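Local coordinates for switch-activating protein 1 (Schizosaccharomyces pombe, PDB 5JDK) that binds specific double-stranded DNA sequences needed for mating-type switching and, at the ribosomal DNA replication fork barrier, blocks replication forks, at residues E36-V44 with C81-M89. Numbering follows the deposited sequence.
Sequences EKIKLMRLV and CRNQIISIM
Lys37 lays the aliphatic part of its chain alongside Ile88, the two side chains running past each other in opposite directions, with Lys37 CG 3.9 Å from Ile88 CD1. The lysine is extended beyond CG, which carries its ammonium past the isoleucine while CB, CG and CD lie against Ile88 CG1 and CD1. One turn on, the chi1 of Leu40 (177°) sends CG toward the other helix and its chi2 (58°) sets CD2 among Gln84, Ile85 and Ile88; the methyl lies 3.9 Å from Ile85 CG1 and 4.0 Å from Gln84 CB. The amide of Gln84 is engaged elsewhere, its NE2 hydrogen-bonded to His76. Segments 36-44 and 81-89, on helices 34-46 and 78-98 of the DNA-binding domain, whose sequence family belongs to the helix-turn-helix clan, cross at -102°, with 11.0 Å between their axes at closest approach, bridged mostly by branched and sulfur-containing side chains. Met41 is bent at chi2 and chi3, which brings its end toward helix 78-98: CG and SD both lie against Ile88 CG2, SD also reaches Ile85 CG2 at 4.1 Å, and CE goes on to Met89 SD at 4.0 Å. Helix 107-131 adds Leu112 against Met41 and Cys116 against Ile88, while Ile63 of helix 56-71 packs on Leu40. At Val44, CG2 makes the closest approach between the segments, 3.6 Å from Ile85 CD1, and Trp119 of helix 107-131 packs against the same valine.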
loop_
_atom_site.group_PDB
_atom_site.type_symbol
_atom_site.label_atom_id
_atom_site.label_comp_id
_atom_site.label_asym_id
_atom_site.label_seq_id
_atom_site.Cartn_x
_atom_site.Cartn_y
_atom_site.Cartn_z
ATOM N N GLU A 36 11.736 -5.130 0.098
ATOM C CA GLU A 36 10.565 -5.768 -0.497
ATOM C C GLU A 36 9.301 -4.953 -0.256
ATOM O O GLU A 36 8.435 -4.876 -1.134
ATOM C CB GLU A 36 10.387 -7.174 0.068
ATOM C CG GLU A 36 11.380 -8.203 -0.454
ATOM C CD GLU A 36 11.228 -9.547 0.230
ATOM O OE1 GLU A 36 11.168 -9.581 1.479
ATOM O OE2 GLU A 36 11.149 -10.570 -0.485
ATOM N N LYS A 37 9.170 -4.350 0.926
ATOM C CA LYS A 37 8.006 -3.512 1.202
ATOM C C LYS A 37 7.956 -2.336 0.250
ATOM O O LYS A 37 6.885 -1.973 -0.250
ATOM C CB LYS A 37 8.066 -2.976 2.630
ATOM C CG LYS A 37 7.844 -4.010 3.699
ATOM C CD LYS A 37 8.045 -3.391 5.075
ATOM C CE LYS A 37 7.811 -4.384 6.182
ATOM N NZ LYS A 37 8.098 -3.771 7.492
ATOM N N ILE A 38 9.110 -1.718 0.001
ATOM C CA ILE A 38 9.176 -0.615 -0.943
ATOM C C ILE A 38 8.849 -1.082 -2.360
ATOM O O ILE A 38 8.086 -0.428 -3.073
ATOM C CB ILE A 38 10.539 0.091 -0.842
ATOM C CG1 ILE A 38 10.622 0.849 0.477
ATOM C CG2 ILE A 38 10.771 1.033 -2.028
ATOM C CD1 ILE A 38 12.011 1.342 0.844
ATOM N N LYS A 39 9.404 -2.215 -2.801
ATOM C CA LYS A 39 9.042 -2.717 -4.126
ATOM C C LYS A 39 7.538 -2.960 -4.241
ATOM O O LYS A 39 6.908 -2.610 -5.260
ATOM C CB LYS A 39 9.813 -3.998 -4.423
ATOM C CG LYS A 39 11.303 -3.771 -4.634
ATOM C CD LYS A 39 12.037 -5.082 -4.860
ATOM C CE LYS A 39 13.506 -4.846 -5.167
ATOM N NZ LYS A 39 14.256 -6.123 -5.297
ATOM N N LEU A 40 6.948 -3.566 -3.207
ATOM C CA LEU A 40 5.522 -3.854 -3.206
ATOM C C LEU A 40 4.707 -2.570 -3.274
ATOM O O LEU A 40 3.781 -2.450 -4.095
ATOM C CB LEU A 40 5.168 -4.667 -1.967
ATOM C CG LEU A 40 3.694 -4.995 -1.755
ATOM C CD1 LEU A 40 3.120 -5.747 -2.934
ATOM C CD2 LEU A 40 3.531 -5.807 -0.489
ATOM N N MET A 41 5.021 -1.592 -2.409
ATOM C CA MET A 41 4.239 -0.361 -2.405
ATOM C C MET A 41 4.466 0.480 -3.654
ATOM O O MET A 41 3.549 1.183 -4.084
ATOM C CB MET A 41 4.482 0.429 -1.128
ATOM C CG MET A 41 3.943 -0.248 0.104
ATOM S SD MET A 41 2.193 -0.642 0.069
ATOM C CE MET A 41 1.487 1.001 0.041
ATOM N N ARG A 42 5.652 0.416 -4.259
ATOM C CA ARG A 42 5.835 1.053 -5.556
ATOM C C ARG A 42 4.842 0.499 -6.565
ATOM O O ARG A 42 4.251 1.255 -7.342
ATOM C CB ARG A 42 7.256 0.836 -6.075
ATOM C CG ARG A 42 8.322 1.689 -5.403
ATOM C CD ARG A 42 9.696 1.327 -5.924
ATOM N NE ARG A 42 10.756 2.059 -5.255
ATOM C CZ ARG A 42 12.034 1.701 -5.287
ATOM N NH1 ARG A 42 12.409 0.618 -5.958
ATOM N NH2 ARG A 42 12.939 2.422 -4.644
ATOM N N LEU A 43 4.662 -0.827 -6.583
ATOM C CA LEU A 43 3.695 -1.424 -7.508
ATOM C C LEU A 43 2.265 -1.025 -7.179
ATOM O O LEU A 43 1.476 -0.710 -8.076
ATOM C CB LEU A 43 3.806 -2.941 -7.468
ATOM C CG LEU A 43 5.052 -3.556 -8.076
ATOM C CD1 LEU A 43 5.073 -5.037 -7.770
ATOM C CD2 LEU A 43 5.097 -3.307 -9.572
ATOM N N VAL A 44 1.903 -1.067 -5.899
ATOM C CA VAL A 44 0.560 -0.669 -5.487
ATOM C C VAL A 44 0.259 0.749 -5.963
ATOM O O VAL A 44 -0.787 1.023 -6.568
ATOM C CB VAL A 44 0.440 -0.798 -3.959
ATOM C CG1 VAL A 44 -0.811 -0.131 -3.439
ATOM C CG2 VAL A 44 0.461 -2.269 -3.547
ATOM N N CYS A 81 -1.026 -11.365 0.150
ATOM C CA CYS A 81 -0.529 -10.112 -0.406
ATOM C C CYS A 81 -1.243 -8.924 0.228
ATOM O O CYS A 81 -0.611 -7.963 0.701
ATOM C CB CYS A 81 -0.733 -10.114 -1.919
ATOM S SG CYS A 81 -0.319 -8.574 -2.727
ATOM N N ARG A 82 -2.570 -8.978 0.248
ATOM C CA ARG A 82 -3.332 -7.898 0.847
ATOM C C ARG A 82 -2.954 -7.710 2.312
ATOM O O ARG A 82 -2.843 -6.578 2.790
ATOM C CB ARG A 82 -4.814 -8.186 0.692
ATOM C CG ARG A 82 -5.691 -7.016 1.027
ATOM C CD ARG A 82 -7.097 -7.428 0.812
ATOM N NE ARG A 82 -8.055 -6.353 1.010
ATOM C CZ ARG A 82 -9.346 -6.532 0.797
ATOM N NH1 ARG A 82 -9.776 -7.720 0.402
ATOM N NH2 ARG A 82 -10.211 -5.537 0.957
ATOM N N ASN A 83 -2.708 -8.802 3.036
ATOM C CA ASN A 83 -2.335 -8.691 4.445
ATOM C C ASN A 83 -0.994 -7.988 4.609
ATOM O O ASN A 83 -0.796 -7.243 5.581
ATOM C CB ASN A 83 -2.303 -10.071 5.097
ATOM C CG ASN A 83 -1.951 -10.004 6.564
ATOM O OD1 ASN A 83 -0.968 -10.594 7.014
ATOM N ND2 ASN A 83 -2.741 -9.253 7.317
ATOM N N GLN A 84 -0.045 -8.222 3.691
ATOM C CA GLN A 84 1.219 -7.487 3.754
ATOM C C GLN A 84 0.983 -5.991 3.622
ATOM O O GLN A 84 1.603 -5.186 4.329
ATOM C CB GLN A 84 2.166 -7.921 2.634
ATOM C CG GLN A 84 2.555 -9.378 2.600
ATOM C CD GLN A 84 3.539 -9.752 3.675
ATOM O OE1 GLN A 84 3.645 -9.075 4.694
ATOM N NE2 GLN A 84 4.279 -10.838 3.455
ATOM N N ILE A 85 0.096 -5.599 2.702
ATOM C CA ILE A 85 -0.194 -4.179 2.513
ATOM C C ILE A 85 -0.927 -3.613 3.730
ATOM O O ILE A 85 -0.633 -2.506 4.195
ATOM C CB ILE A 85 -0.974 -3.964 1.200
ATOM C CG1 ILE A 85 -0.150 -4.465 0.012
ATOM C CG2 ILE A 85 -1.339 -2.491 1.018
ATOM C CD1 ILE A 85 -0.954 -4.673 -1.234
ATOM N N ILE A 86 -1.896 -4.365 4.264
ATOM C CA ILE A 86 -2.591 -3.957 5.484
ATOM C C ILE A 86 -1.597 -3.682 6.595
ATOM O O ILE A 86 -1.690 -2.669 7.302
ATOM C CB ILE A 86 -3.627 -5.014 5.898
ATOM C CG1 ILE A 86 -4.802 -4.955 4.921
ATOM C CG2 ILE A 86 -4.103 -4.806 7.329
ATOM C CD1 ILE A 86 -5.796 -6.096 5.061
ATOM N N SER A 87 -0.641 -4.591 6.776
ATOM C CA SER A 87 0.352 -4.424 7.829
ATOM C C SER A 87 1.253 -3.220 7.575
ATOM O O SER A 87 1.539 -2.452 8.503
ATOM C CB SER A 87 1.184 -5.694 7.969
ATOM O OG SER A 87 2.107 -5.537 9.029
ATOM N N ILE A 88 1.714 -3.039 6.334
ATOM C CA ILE A 88 2.511 -1.861 6.007
ATOM C C ILE A 88 1.754 -0.590 6.380
ATOM O O ILE A 88 2.329 0.360 6.933
ATOM C CB ILE A 88 2.905 -1.893 4.516
ATOM C CG1 ILE A 88 3.975 -2.964 4.270
ATOM C CG2 ILE A 88 3.380 -0.517 4.027
ATOM C CD1 ILE A 88 4.145 -3.341 2.827
ATOM N N MET A 89 0.470 -0.528 6.033
ATOM C CA MET A 89 -0.306 0.676 6.314
ATOM C C MET A 89 -0.577 0.864 7.804
ATOM O O MET A 89 -0.625 2.006 8.283
ATOM C CB MET A 89 -1.600 0.657 5.506
ATOM C CG MET A 89 -1.385 0.700 3.996
ATOM S SD MET A 89 -0.448 2.130 3.401
ATOM C CE MET A 89 -1.623 3.451 3.698
#